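Long-range contacts in 6-phospho-beta-d glycosidase (Streptococcus pyogenes, PDB 5FOO), which probably hydrolyses the beta-glycosidic bond of 6-phosphorylated beta-glucosides as a glycoside hydrolase of family 1, and binds 6-phosphocyclophellitol in its pocket: residues A[80-85]-A[94-99]; A[188-193]-A[274-279]; A[349-354]-A[404-409]. The protein carries 1 engineered substitution. One frame throughout, in Å; residues are numbered along the deposited sequence.

Contact 1 of 3, residues A[80-85]-A[94-99]; sequences TRLIDD and DGLAYY
R81 reaches from the short helix 79-82 over the first turn of helix 93-108, meeting G95, Y98 and Y99 on the outside of the family 1 (beta/alpha)8 barrel, where the chain after the second barrel strand passes into the helix that leads to the third. Its first two torsions are extended: CG stands anti to the backbone N (chi1 -179°), and CG lies 3.7 Å from G95 CA. G95 has no CB, and this is what lets the two backbones come so close, L82 CA and G95 CA being 4.6 Å apart. A bend at chi3 (-64°) takes NE out of the line of the extended stem. R81 CD rests against both tyrosines, 3.5 Å from Y99 CE2 and 3.7 Å from Y98 CD2; the two rings pack on each other, Y98 CD2 lying over the centre of the Y99 ring. The guanidinium plane is tilted 51° from the Y98 ring, and any cation-pi attraction between them is weak. E20 forms a salt bridge with R81 NE and a hydrogen bond with Y99 OH. L82 CD1 packs on the helix backbone 3.7 Å from L96 N, with L96 CB at 4.2 Å as its apolar partner. A water at the guanidinium edge accepts from R81 NH1 at 2.8 Å and donates to D94 OD1 at 2.7 Å.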
ATOM      1  N   THR A  80      -6.466  -0.286 -15.601  1.00 22.90           N
ATOM      2  CA  THR A  80      -7.725   0.046 -16.226  1.00 24.16           C
ATOM      3  C   THR A  80      -7.709   1.363 -17.003  1.00 25.93           C
ATOM      4  O   THR A  80      -8.592   1.564 -17.803  1.00 26.35           O
ATOM      5  CB  THR A  80      -8.867   0.133 -15.181  1.00 26.94           C
ATOM      6  OG1 THR A  80      -8.539   1.080 -14.134  1.00 25.02           O
ATOM      7  CG2 THR A  80      -9.160  -1.231 -14.625  1.00 24.03           C
ATOM      8  N   ARG A  81      -6.706   2.232 -16.793  1.00 26.28           N
ATOM      9  CA  ARG A  81      -6.524   3.476 -17.605  1.00 26.25           C
ATOM     10  C   ARG A  81      -5.514   3.288 -18.724  1.00 26.67           C
ATOM     11  O   ARG A  81      -5.731   3.765 -19.807  1.00 25.39           O
ATOM     12  CB  ARG A  81      -6.054   4.647 -16.712  1.00 25.51           C
ATOM     13  CG  ARG A  81      -5.883   5.943 -17.459  1.00 24.92           C
ATOM     14  CD  ARG A  81      -5.515   7.073 -16.557  1.00 24.68           C
ATOM     15  NE  ARG A  81      -6.531   7.419 -15.587  1.00 25.38           N
ATOM     16  CZ  ARG A  81      -7.678   8.028 -15.831  1.00 26.29           C
ATOM     17  NH1 ARG A  81      -8.012   8.371 -17.027  1.00 25.01           N
ATOM     18  NH2 ARG A  81      -8.525   8.308 -14.803  1.00 28.94           N
ATOM     19  N   LEU A  82      -4.393   2.638 -18.444  1.00 28.82           N
ATOM     20  CA  LEU A  82      -3.289   2.558 -19.437  1.00 27.80           C
ATOM     21  C   LEU A  82      -3.561   1.588 -20.591  1.00 27.88           C
ATOM     22  O   LEU A  82      -3.114   1.819 -21.712  1.00 28.02           O
ATOM     23  CB  LEU A  82      -1.983   2.162 -18.786  1.00 26.19           C
ATOM     24  CG  LEU A  82      -0.731   2.218 -19.693  1.00 27.64           C
ATOM     25  CD1 LEU A  82      -0.588   3.601 -20.390  1.00 25.95           C
ATOM     26  CD2 LEU A  82       0.491   1.917 -18.836  1.00 29.26           C
ATOM     27  N   ILE A  83      -4.276   0.497 -20.316  1.00 27.09           N
ATOM     28  CA  ILE A  83      -4.425  -0.560 -21.275  1.00 26.24           C
ATOM     29  C   ILE A  83      -5.773  -0.568 -21.972  1.00 28.51           C
ATOM     30  O   ILE A  83      -6.810  -0.360 -21.364  1.00 29.24           O
ATOM     31  CB  ILE A  83      -4.121  -1.923 -20.619  1.00 26.55           C
ATOM     32  CG1 ILE A  83      -2.683  -1.983 -20.108  1.00 26.73           C
ATOM     33  CG2 ILE A  83      -4.394  -3.069 -21.609  1.00 28.22           C
ATOM     34  CD1 ILE A  83      -1.583  -1.716 -21.156  1.00 27.78           C
ATOM     35  N   ASP A  84      -5.739  -0.788 -23.278  1.00 27.80           N
ATOM     36  CA  ASP A  84      -6.920  -0.824 -24.090  1.00 27.77           C
ATOM     37  C   ASP A  84      -7.392  -2.295 -24.121  1.00 29.92           C
ATOM     38  O   ASP A  84      -8.370  -2.641 -23.478  1.00 27.71           O
ATOM     39  CB  ASP A  84      -6.604  -0.247 -25.480  1.00 28.22           C
ATOM     40  CG  ASP A  84      -7.754  -0.436 -26.495  1.00 30.96           C
ATOM     41  OD1 ASP A  84      -8.860  -0.909 -26.180  1.00 33.07           O
ATOM     42  OD2 ASP A  84      -7.528  -0.142 -27.656  1.00 32.53           O
ATOM     43  N   ASP A  85      -6.638  -3.173 -24.782  1.00 32.10           N
ATOM     44  CA  ASP A  85      -7.028  -4.568 -24.922  1.00 35.06           C
ATOM     45  C   ASP A  85      -6.113  -5.280 -23.918  1.00 32.86           C
ATOM     46  O   ASP A  85      -4.900  -5.266 -24.062  1.00 30.57           O
ATOM     47  CB  ASP A  85      -6.821  -4.993 -26.398  1.00 36.34           C
ATOM     48  CG  ASP A  85      -6.916  -6.521 -26.633  1.00 41.53           C
ATOM     49  OD1 ASP A  85      -6.980  -7.330 -25.689  1.00 35.89           O
ATOM     50  OD2 ASP A  85      -6.864  -6.904 -27.829  1.00 57.38           O
ATOM     51  N   ASP A  94      -5.073   8.023 -24.436  1.00 28.50           N
ATOM     52  CA  ASP A  94      -5.291   9.061 -23.408  1.00 29.69           C
ATOM     53  C   ASP A  94      -4.646   8.683 -22.056  1.00 24.94           C
ATOM     54  O   ASP A  94      -4.139   9.539 -21.350  1.00 23.81           O
ATOM     55  CB  ASP A  94      -6.766   9.506 -23.184  1.00 35.02           C
ATOM     56  CG  ASP A  94      -6.834  10.825 -22.253  1.00 44.76           C
ATOM     57  OD1 ASP A  94      -6.773  10.759 -20.974  1.00 46.57           O
ATOM     58  OD2 ASP A  94      -6.840  11.957 -22.812  1.00 48.19           O
ATOM     59  N   GLY A  95      -4.655   7.415 -21.708  1.00 24.93           N
ATOM     60  CA  GLY A  95      -3.966   6.987 -20.475  1.00 26.03           C
ATOM     61  C   GLY A  95      -2.463   7.188 -20.503  1.00 25.12           C
ATOM     62  O   GLY A  95      -1.864   7.621 -19.506  1.00 30.06           O
ATOM     63  N   LEU A  96      -1.858   6.885 -21.643  1.00 24.39           N
ATOM     64  CA  LEU A  96      -0.439   7.106 -21.838  1.00 25.71           C
ATOM     65  C   LEU A  96      -0.124   8.599 -21.685  1.00 24.74           C
ATOM     66  O   LEU A  96       0.760   8.950 -20.897  1.00 26.52           O
ATOM     67  CB  LEU A  96      -0.007   6.609 -23.240  1.00 27.00           C
ATOM     68  CG  LEU A  96       1.435   6.798 -23.657  1.00 26.22           C
ATOM     69  CD1 LEU A  96       2.287   6.043 -22.637  1.00 28.23           C
ATOM     70  CD2 LEU A  96       1.681   6.442 -25.174  1.00 26.34           C
ATOM     71  N   ALA A  97      -0.840   9.461 -22.420  1.00 27.39           N
ATOM     72  CA  ALA A  97      -0.690  10.935 -22.279  1.00 28.62           C
ATOM     73  C   ALA A  97      -0.924  11.354 -20.830  1.00 28.13           C
ATOM     74  O   ALA A  97      -0.216  12.220 -20.367  1.00 28.87           O
ATOM     75  CB  ALA A  97      -1.653  11.698 -23.196  1.00 28.46           C
ATOM     76  N   TYR A  98      -1.875  10.705 -20.110  1.00 27.95           N
ATOM     77  CA  TYR A  98      -2.125  11.045 -18.686  1.00 26.80           C
ATOM     78  C   TYR A  98      -0.913  10.729 -17.779  1.00 25.85           C
ATOM     79  O   TYR A  98      -0.477  11.576 -17.014  1.00 25.71           O
ATOM     80  CB  TYR A  98      -3.430  10.449 -18.083  1.00 25.30           C
ATOM     81  CG  TYR A  98      -3.542  10.833 -16.637  1.00 25.25           C
ATOM     82  CD1 TYR A  98      -3.810  12.149 -16.264  1.00 26.48           C
ATOM     83  CD2 TYR A  98      -3.274   9.926 -15.623  1.00 26.17           C
ATOM     84  CE1 TYR A  98      -3.836  12.531 -14.939  1.00 26.71           C
ATOM     85  CE2 TYR A  98      -3.308  10.296 -14.297  1.00 25.12           C
ATOM     86  CZ  TYR A  98      -3.596  11.600 -13.953  1.00 26.18           C
ATOM     87  OH  TYR A  98      -3.593  11.986 -12.625  1.00 23.96           O
ATOM     88  N   TYR A  99      -0.343   9.539 -17.875  1.00 26.11           N
ATOM     89  CA  TYR A  99       0.776   9.158 -16.991  1.00 25.77           C
ATOM     90  C   TYR A  99       2.077   9.915 -17.404  1.00 24.93           C
ATOM     91  O   TYR A  99       2.917  10.295 -16.554  1.00 25.25           O
ATOM     92  CB  TYR A  99       0.901   7.613 -16.862  1.00 23.46           C
ATOM     93  CG  TYR A  99      -0.263   7.071 -16.057  1.00 25.47           C
ATOM     94  CD1 TYR A  99      -0.402   7.420 -14.719  1.00 24.45           C
ATOM     95  CD2 TYR A  99      -1.267   6.248 -16.644  1.00 26.43           C
ATOM     96  CE1 TYR A  99      -1.472   6.987 -13.981  1.00 26.32           C
ATOM     97  CE2 TYR A  99      -2.349   5.812 -15.910  1.00 27.36           C
ATOM     98  CZ  TYR A  99      -2.456   6.195 -14.592  1.00 27.23           C
ATOM     99  OH  TYR A  99      -3.548   5.823 -13.837  1.00 27.75           O
TER
HETATM  100  O   HOH W   1      -7.029   8.436 -19.596  1.00 28.91           O

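Contact 2 of 3, residues A[188-193]-A[274-279]; sequences KAVQVA and VLWQST
The indole of W276 carries CD1 of its neighbour L275 on one face, offset toward the rim, while at its edge, near the ring plane, lies the carbonyl O of V190, 3.6 Å from W276 CE3. Y194 also stacks with this indole, and F261 meets it at an incline. The amide of Q191 is turned 82° from the ring plane, almost perpendicular, and addresses the backbone just past the tryptophan instead. Q191 OE1 accepts from Q277 N at 2.6 Å in a nearly straight bond (170°), in the carbonyl plane and on a lone pair. Q191 NE2 returns a weak bond to Q277 O at 3.3 Å, so a single side-chain amide pairs with both the N-H and the C=O of one residue. A bend at chi2 (67°) brings CD round toward that backbone. In the TIM-barrel fold this joins helix 186-208, which follows the fourth barrel strand, to the irregular chain connecting helices 263-271 and 280-288. V190 supplies the apolar half: CG1, anti to its backbone N, meets W276 CE3 at 3.7 Å, while CG2 touches V274 CG2 at 4.2 Å, the two valine side chains crossing at about a right angle. V190 CG1 also comes close to a carbonyl, 3.1 Å from V274 O. Q191 NE2 has a second partner in N195 OD1, one turn further along the same helix, and Q277 O also accepts from K136 NZ.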
ATOM      1  N   LYS A 188      -9.095 -20.353  -2.214  1.00 30.80           N
ATOM      2  CA  LYS A 188      -8.835 -19.317  -3.176  1.00 33.48           C
ATOM      3  C   LYS A 188      -7.902 -18.223  -2.670  1.00 29.19           C
ATOM      4  O   LYS A 188      -6.986 -17.792  -3.388  1.00 32.15           O
ATOM      5  CB  LYS A 188     -10.127 -18.729  -3.702  1.00 33.36           C
ATOM      6  CG  LYS A 188     -10.851 -19.623  -4.694  1.00 30.70           C
ATOM      7  CD  LYS A 188     -12.091 -18.884  -5.198  1.00 30.61           C
ATOM      8  CE  LYS A 188     -12.972 -19.762  -6.089  1.00 31.03           C
ATOM      9  NZ  LYS A 188     -14.113 -18.872  -6.489  1.00 33.88           N
ATOM     10  N   ALA A 189      -8.129 -17.785  -1.450  1.00 28.69           N
ATOM     11  CA  ALA A 189      -7.245 -16.812  -0.837  1.00 27.65           C
ATOM     12  C   ALA A 189      -5.772 -17.238  -0.915  1.00 29.17           C
ATOM     13  O   ALA A 189      -4.924 -16.451  -1.261  1.00 29.54           O
ATOM     14  CB  ALA A 189      -7.633 -16.596   0.580  1.00 29.44           C
ATOM     15  N   VAL A 190      -5.495 -18.493  -0.561  1.00 30.84           N
ATOM     16  CA  VAL A 190      -4.155 -19.001  -0.496  1.00 28.37           C
ATOM     17  C   VAL A 190      -3.549 -19.044  -1.907  1.00 29.55           C
ATOM     18  O   VAL A 190      -2.368 -18.733  -2.104  1.00 24.24           O
ATOM     19  CB  VAL A 190      -4.151 -20.377   0.182  1.00 30.41           C
ATOM     20  CG1 VAL A 190      -2.815 -21.049   0.080  1.00 28.16           C
ATOM     21  CG2 VAL A 190      -4.518 -20.200   1.646  1.00 31.38           C
ATOM     22  N   GLN A 191      -4.343 -19.434  -2.890  1.00 29.62           N
ATOM     23  CA  GLN A 191      -3.829 -19.501  -4.243  1.00 29.78           C
ATOM     24  C   GLN A 191      -3.572 -18.045  -4.753  1.00 29.22           C
ATOM     25  O   GLN A 191      -2.535 -17.793  -5.353  1.00 28.60           O
ATOM     26  CB  GLN A 191      -4.788 -20.295  -5.179  1.00 29.59           C
ATOM     27  CG  GLN A 191      -4.264 -20.448  -6.596  1.00 28.74           C
ATOM     28  CD  GLN A 191      -3.030 -21.325  -6.681  1.00 28.85           C
ATOM     29  OE1 GLN A 191      -3.062 -22.462  -6.218  1.00 28.78           O
ATOM     30  NE2 GLN A 191      -1.934 -20.824  -7.315  1.00 28.42           N
ATOM     31  N   VAL A 192      -4.501 -17.134  -4.499  1.00 26.64           N
ATOM     32  CA  VAL A 192      -4.298 -15.714  -4.794  1.00 25.09           C
ATOM     33  C   VAL A 192      -3.001 -15.161  -4.197  1.00 28.29           C
ATOM     34  O   VAL A 192      -2.283 -14.446  -4.909  1.00 28.63           O
ATOM     35  CB  VAL A 192      -5.538 -14.878  -4.426  1.00 25.82           C
ATOM     36  CG1 VAL A 192      -5.301 -13.372  -4.424  1.00 25.97           C
ATOM     37  CG2 VAL A 192      -6.653 -15.157  -5.456  1.00 25.02           C
ATOM     38  N   ALA A 193      -2.696 -15.503  -2.931  1.00 26.26           N
ATOM     39  CA  ALA A 193      -1.467 -15.083  -2.304  1.00 30.28           C
ATOM     40  C   ALA A 193      -0.233 -15.603  -3.064  1.00 30.69           C
ATOM     41  O   ALA A 193       0.674 -14.829  -3.361  1.00 28.48           O
ATOM     42  CB  ALA A 193      -1.432 -15.525  -0.870  1.00 28.99           C
ATOM     43  N   VAL A 274      -4.975 -26.719   1.981  1.00 32.15           N
ATOM     44  CA  VAL A 274      -5.225 -25.521   1.204  1.00 30.10           C
ATOM     45  C   VAL A 274      -3.997 -24.944   0.508  1.00 32.04           C
ATOM     46  O   VAL A 274      -4.071 -23.847  -0.046  1.00 31.52           O
ATOM     47  CB  VAL A 274      -5.908 -24.411   2.070  1.00 33.45           C
ATOM     48  CG1 VAL A 274      -7.318 -24.862   2.494  1.00 32.61           C
ATOM     49  CG2 VAL A 274      -5.058 -24.019   3.275  1.00 29.17           C
ATOM     50  N   LEU A 275      -2.899 -25.681   0.500  1.00 30.01           N
ATOM     51  CA  LEU A 275      -1.689 -25.248  -0.164  1.00 32.81           C
ATOM     52  C   LEU A 275      -1.922 -24.912  -1.662  1.00 33.81           C
ATOM     53  O   LEU A 275      -2.654 -25.607  -2.371  1.00 29.67           O
ATOM     54  CB  LEU A 275      -0.576 -26.284  -0.014  1.00 32.63           C
ATOM     55  CG  LEU A 275       0.828 -25.893  -0.541  1.00 34.60           C
ATOM     56  CD1 LEU A 275       1.475 -24.795   0.309  1.00 31.05           C
ATOM     57  CD2 LEU A 275       1.718 -27.119  -0.599  1.00 30.98           C
ATOM     58  N   TRP A 276      -1.325 -23.793  -2.086  1.00 29.77           N
ATOM     59  CA  TRP A 276      -1.357 -23.327  -3.465  1.00 31.03           C
ATOM     60  C   TRP A 276      -0.814 -24.375  -4.399  1.00 28.45           C
ATOM     61  O   TRP A 276      -0.051 -25.240  -4.013  1.00 30.11           O
ATOM     62  CB  TRP A 276      -0.524 -22.011  -3.656  1.00 26.94           C
ATOM     63  CG  TRP A 276       0.849 -22.058  -3.020  1.00 26.10           C
ATOM     64  CD1 TRP A 276       1.919 -22.827  -3.397  1.00 27.65           C
ATOM     65  CD2 TRP A 276       1.244 -21.364  -1.850  1.00 25.41           C
ATOM     66  NE1 TRP A 276       2.939 -22.680  -2.517  1.00 28.06           N
ATOM     67  CE2 TRP A 276       2.593 -21.732  -1.588  1.00 27.32           C
ATOM     68  CE3 TRP A 276       0.609 -20.413  -1.034  1.00 26.13           C
ATOM     69  CZ2 TRP A 276       3.345 -21.170  -0.558  1.00 28.19           C
ATOM     70  CZ3 TRP A 276       1.352 -19.858   0.043  1.00 28.57           C
ATOM     71  CH2 TRP A 276       2.698 -20.245   0.269  1.00 28.86           C
ATOM     72  N   GLN A 277      -1.224 -24.257  -5.636  1.00 29.21           N
ATOM     73  CA  GLN A 277      -0.595 -24.983  -6.734  1.00 31.86           C
ATOM     74  C   GLN A 277       0.624 -24.210  -7.263  1.00 32.57           C
ATOM     75  O   GLN A 277       0.491 -23.068  -7.728  1.00 32.10           O
ATOM     76  CB  GLN A 277      -1.611 -25.134  -7.878  1.00 35.07           C
ATOM     77  CG  GLN A 277      -2.617 -26.221  -7.647  1.00 45.45           C
ATOM     78  CD  GLN A 277      -1.993 -27.609  -7.807  1.00 61.78           C
ATOM     79  OE1 GLN A 277      -1.421 -27.926  -8.867  1.00 72.44           O
ATOM     80  NE2 GLN A 277      -2.073 -28.439  -6.754  1.00 62.50           N
ATOM     81  N   SER A 278       1.790 -24.843  -7.293  1.00 30.61           N
ATOM     82  CA  SER A 278       2.948 -24.216  -7.856  1.00 32.66           C
ATOM     83  C   SER A 278       3.607 -25.147  -8.864  1.00 34.36           C
ATOM     84  O   SER A 278       3.246 -26.286  -8.936  1.00 33.60           O
ATOM     85  CB  SER A 278       3.887 -23.904  -6.705  1.00 32.84           C
ATOM     86  OG  SER A 278       4.481 -25.083  -6.226  1.00 34.53           O
ATOM     87  N   THR A 279       4.563 -24.665  -9.644  1.00 33.84           N
ATOM     88  CA  THR A 279       5.450 -25.529 -10.438  1.00 31.68           C
ATOM     89  C   THR A 279       6.890 -25.273 -10.060  1.00 35.36           C
ATOM     90  O   THR A 279       7.221 -24.207  -9.520  1.00 30.77           O
ATOM     91  CB  THR A 279       5.273 -25.335 -11.952  1.00 35.95           C
ATOM     92  OG1 THR A 279       5.859 -24.098 -12.351  1.00 32.48           O
ATOM     93  CG2 THR A 279       3.772 -25.345 -12.345  1.00 34.36           C
TER

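Contact 3 of 3, residues A[349-354]-A[404-409]; sequences IAIKMR and IEAGSN
S408 and R354 mark the closest backbone approach, 5.0 Å between their CA atoms, where helix 387-405 ends in a Schellman motif: G407 takes positive phi (109°), and the chain then turns toward the eighth strand of the (beta/alpha)8 barrel, 410-416. S408 points its side chain at helix 344-356. OG, anti to the backbone N, donates to A350 O at 2.8 Å, approaching tilted from the carbonyl plane. That oxygen also accepts the helical bond from R354 N, and the two donors arrive from opposite faces of its plane. Beside this bond, the CB atoms of A350 and S408 pack 3.7 Å apart. R354 works from the next turn. Its chain runs out extended until chi3 (65°) bends it, CD passes 3.4 Å from A406 O, and NH1 donates to that same oxygen at 2.9 Å. A406 O lies at the edge of the guanidinium and almost exactly in its plane. I351 CD1 covers one face of the guanidinium, offset toward the rim, and touches A406 CB at 4.0 Å, so the isoleucine tip packs against the guanidinium and the A406 methyl. W362, at the start of the seventh barrel strand, adds a hydrogen bond from NE1 to S408 OG, leaving the buried hydroxyl engaged both as donor and as acceptor. The chemistry thus ties the turn that closes helix 387-405 twice to helix 344-356: a neutral bond in the buried part, and a charged donor on a carbonyl at the helix terminus, where the guanidinium probably also interacts favourably with the helix dipole.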
ATOM      1  N   ILE A 349       9.636  -2.573  13.604  1.00 25.13           N
ATOM      2  CA  ILE A 349       9.757  -2.874  12.174  1.00 26.65           C
ATOM      3  C   ILE A 349      11.226  -2.614  11.692  1.00 28.41           C
ATOM      4  O   ILE A 349      11.807  -3.384  10.926  1.00 26.83           O
ATOM      5  CB  ILE A 349       8.761  -2.006  11.402  1.00 24.86           C
ATOM      6  CG1 ILE A 349       7.302  -2.541  11.634  1.00 27.76           C
ATOM      7  CG2 ILE A 349       9.043  -1.974   9.938  1.00 26.91           C
ATOM      8  CD1 ILE A 349       6.231  -1.581  11.135  1.00 25.27           C
ATOM      9  N   ALA A 350      11.790  -1.516  12.157  1.00 27.77           N
ATOM     10  CA  ALA A 350      13.134  -1.115  11.724  1.00 30.13           C
ATOM     11  C   ALA A 350      14.170  -2.134  12.172  1.00 28.73           C
ATOM     12  O   ALA A 350      15.028  -2.513  11.373  1.00 30.16           O
ATOM     13  CB  ALA A 350      13.455   0.291  12.233  1.00 27.16           C
ATOM     14  N   ILE A 351      14.011  -2.632  13.399  1.00 29.17           N
ATOM     15  CA  ILE A 351      14.901  -3.644  13.968  1.00 30.26           C
ATOM     16  C   ILE A 351      14.737  -4.980  13.245  1.00 35.68           C
ATOM     17  O   ILE A 351      15.721  -5.744  13.040  1.00 32.12           O
ATOM     18  CB  ILE A 351      14.653  -3.749  15.493  1.00 34.32           C
ATOM     19  CG1 ILE A 351      15.013  -2.424  16.204  1.00 34.07           C
ATOM     20  CG2 ILE A 351      15.388  -4.921  16.158  1.00 33.31           C
ATOM     21  CD1 ILE A 351      16.434  -1.984  16.000  1.00 35.28           C
ATOM     22  N   LYS A 352      13.503  -5.285  12.845  1.00 33.58           N
ATOM     23  CA  LYS A 352      13.235  -6.528  12.126  1.00 33.87           C
ATOM     24  C   LYS A 352      13.942  -6.497  10.787  1.00 30.76           C
ATOM     25  O   LYS A 352      14.455  -7.487  10.366  1.00 28.21           O
ATOM     26  CB  LYS A 352      11.706  -6.652  11.878  1.00 38.82           C
ATOM     27  CG  LYS A 352      11.225  -8.001  11.423  1.00 43.95           C
ATOM     28  CD  LYS A 352      10.947  -8.929  12.599  1.00 48.82           C
ATOM     29  CE  LYS A 352      10.728 -10.359  12.096  1.00 53.59           C
ATOM     30  NZ  LYS A 352      10.597 -11.309  13.227  1.00 57.28           N
ATOM     31  N   MET A 353      13.871  -5.367  10.082  1.00 30.88           N
ATOM     32  CA  MET A 353      14.545  -5.207   8.773  1.00 30.23           C
ATOM     33  C   MET A 353      16.052  -5.403   8.942  1.00 31.42           C
ATOM     34  O   MET A 353      16.704  -6.151   8.176  1.00 28.24           O
ATOM     35  CB  MET A 353      14.254  -3.841   8.165  1.00 28.70           C
ATOM     36  CG  MET A 353      12.879  -3.739   7.537  1.00 28.25           C
ATOM     37  SD  MET A 353      12.649  -4.961   6.230  1.00 31.29           S
ATOM     38  CE  MET A 353      13.927  -4.637   5.054  1.00 32.16           C
ATOM     39  N   ARG A 354      16.568  -4.756   9.977  1.00 31.51           N
ATOM     40  CA  ARG A 354      17.991  -4.837  10.318  1.00 34.28           C
ATOM     41  C   ARG A 354      18.478  -6.266  10.536  1.00 33.00           C
ATOM     42  O   ARG A 354      19.511  -6.599  10.016  1.00 30.56           O
ATOM     43  CB  ARG A 354      18.341  -3.985  11.548  1.00 33.98           C
ATOM     44  CG  ARG A 354      19.877  -3.727  11.664  1.00 32.72           C
ATOM     45  CD  ARG A 354      20.205  -3.103  12.997  1.00 33.25           C
ATOM     46  NE  ARG A 354      19.880  -4.067  14.017  1.00 32.17           N
ATOM     47  CZ  ARG A 354      19.841  -3.836  15.322  1.00 35.04           C
ATOM     48  NH1 ARG A 354      20.124  -2.638  15.816  1.00 34.73           N
ATOM     49  NH2 ARG A 354      19.484  -4.825  16.153  1.00 33.07           N
ATOM     50  N   ILE A 404      16.751   4.207  12.506  1.00 28.63           N
ATOM     51  CA  ILE A 404      17.919   4.600  11.691  1.00 31.63           C
ATOM     52  C   ILE A 404      19.185   4.735  12.573  1.00 33.53           C
ATOM     53  O   ILE A 404      20.214   4.279  12.213  1.00 33.63           O
ATOM     54  CB  ILE A 404      17.654   5.937  10.962  1.00 30.15           C
ATOM     55  CG1 ILE A 404      16.459   5.748   9.973  1.00 30.54           C
ATOM     56  CG2 ILE A 404      18.918   6.441  10.250  1.00 28.93           C
ATOM     57  CD1 ILE A 404      15.776   7.004   9.455  1.00 28.10           C
ATOM     58  N   GLU A 405      19.079   5.346  13.752  1.00 39.15           N
ATOM     59  CA  GLU A 405      20.245   5.470  14.648  1.00 42.27           C
ATOM     60  C   GLU A 405      20.763   4.095  15.103  1.00 42.61           C
ATOM     61  O   GLU A 405      21.960   3.909  15.318  1.00 41.36           O
ATOM     62  CB  GLU A 405      19.942   6.350  15.869  1.00 44.17           C
ATOM     63  CG  GLU A 405      21.168   7.091  16.363  1.00 58.07           C
ATOM     64  CD  GLU A 405      21.424   8.423  15.620  1.00 60.97           C
ATOM     65  OE1 GLU A 405      21.111   8.583  14.408  1.00 58.33           O
ATOM     66  OE2 GLU A 405      21.912   9.353  16.285  1.00 65.49           O
ATOM     67  N   ALA A 406      19.871   3.125  15.200  1.00 34.80           N
ATOM     68  CA  ALA A 406      20.234   1.781  15.608  1.00 34.22           C
ATOM     69  C   ALA A 406      20.756   0.977  14.453  1.00 31.54           C
ATOM     70  O   ALA A 406      21.051  -0.197  14.608  1.00 32.64           O
ATOM     71  CB  ALA A 406      19.017   1.100  16.271  1.00 36.04           C
ATOM     72  N   GLY A 407      20.831   1.554  13.256  1.00 30.98           N
ATOM     73  CA  GLY A 407      21.430   0.833  12.139  1.00 28.82           C
ATOM     74  C   GLY A 407      20.447   0.377  11.052  1.00 32.48           C
ATOM     75  O   GLY A 407      20.913  -0.144  10.028  1.00 29.24           O
ATOM     76  N   SER A 408      19.117   0.586  11.219  1.00 28.76           N
ATOM     77  CA  SER A 408      18.205   0.167  10.153  1.00 28.99           C
ATOM     78  C   SER A 408      18.392   0.993   8.870  1.00 27.24           C
ATOM     79  O   SER A 408      18.403   2.234   8.894  1.00 27.65           O
ATOM     80  CB  SER A 408      16.726   0.219  10.579  1.00 29.81           C
ATOM     81  OG  SER A 408      15.943  -0.529   9.654  1.00 30.05           O
ATOM     82  N   ASN A 409      18.410   0.314   7.746  1.00 25.69           N
ATOM     83  CA  ASN A 409      18.645   0.942   6.470  1.00 26.96           C
ATOM     84  C   ASN A 409      17.355   1.517   5.834  1.00 28.53           C
ATOM     85  O   ASN A 409      16.915   1.110   4.755  1.00 27.86           O
ATOM     86  CB  ASN A 409      19.297  -0.132   5.621  1.00 27.44           C
ATOM     87  CG  ASN A 409      19.876   0.362   4.312  1.00 30.34           C
ATOM     88  OD1 ASN A 409      20.076   1.506   4.092  1.00 30.69           O
ATOM     89  ND2 ASN A 409      20.117  -0.562   3.426  1.00 31.69           N
TER

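The three contacts follow one another along a single (beta/alpha)8 barrel, each closing before the next opens. Contact 1 belongs to the link between the second and third strands, contact 2 joins the helix after strand four to a loop between strands five and six, and contact 3 joins the helices on either side of strand seven. Their centres lie about 31 Å (1 and 2), about 32 Å (2 and 3) and about 39 Å (1 and 3) apart, contacts 1 and 3 falling on opposite sides of the chain's centre, and none touches another. They lie in separate parts of the helical layer around one closed parallel sheet, each about 20 to 22 Å from the chain's centre.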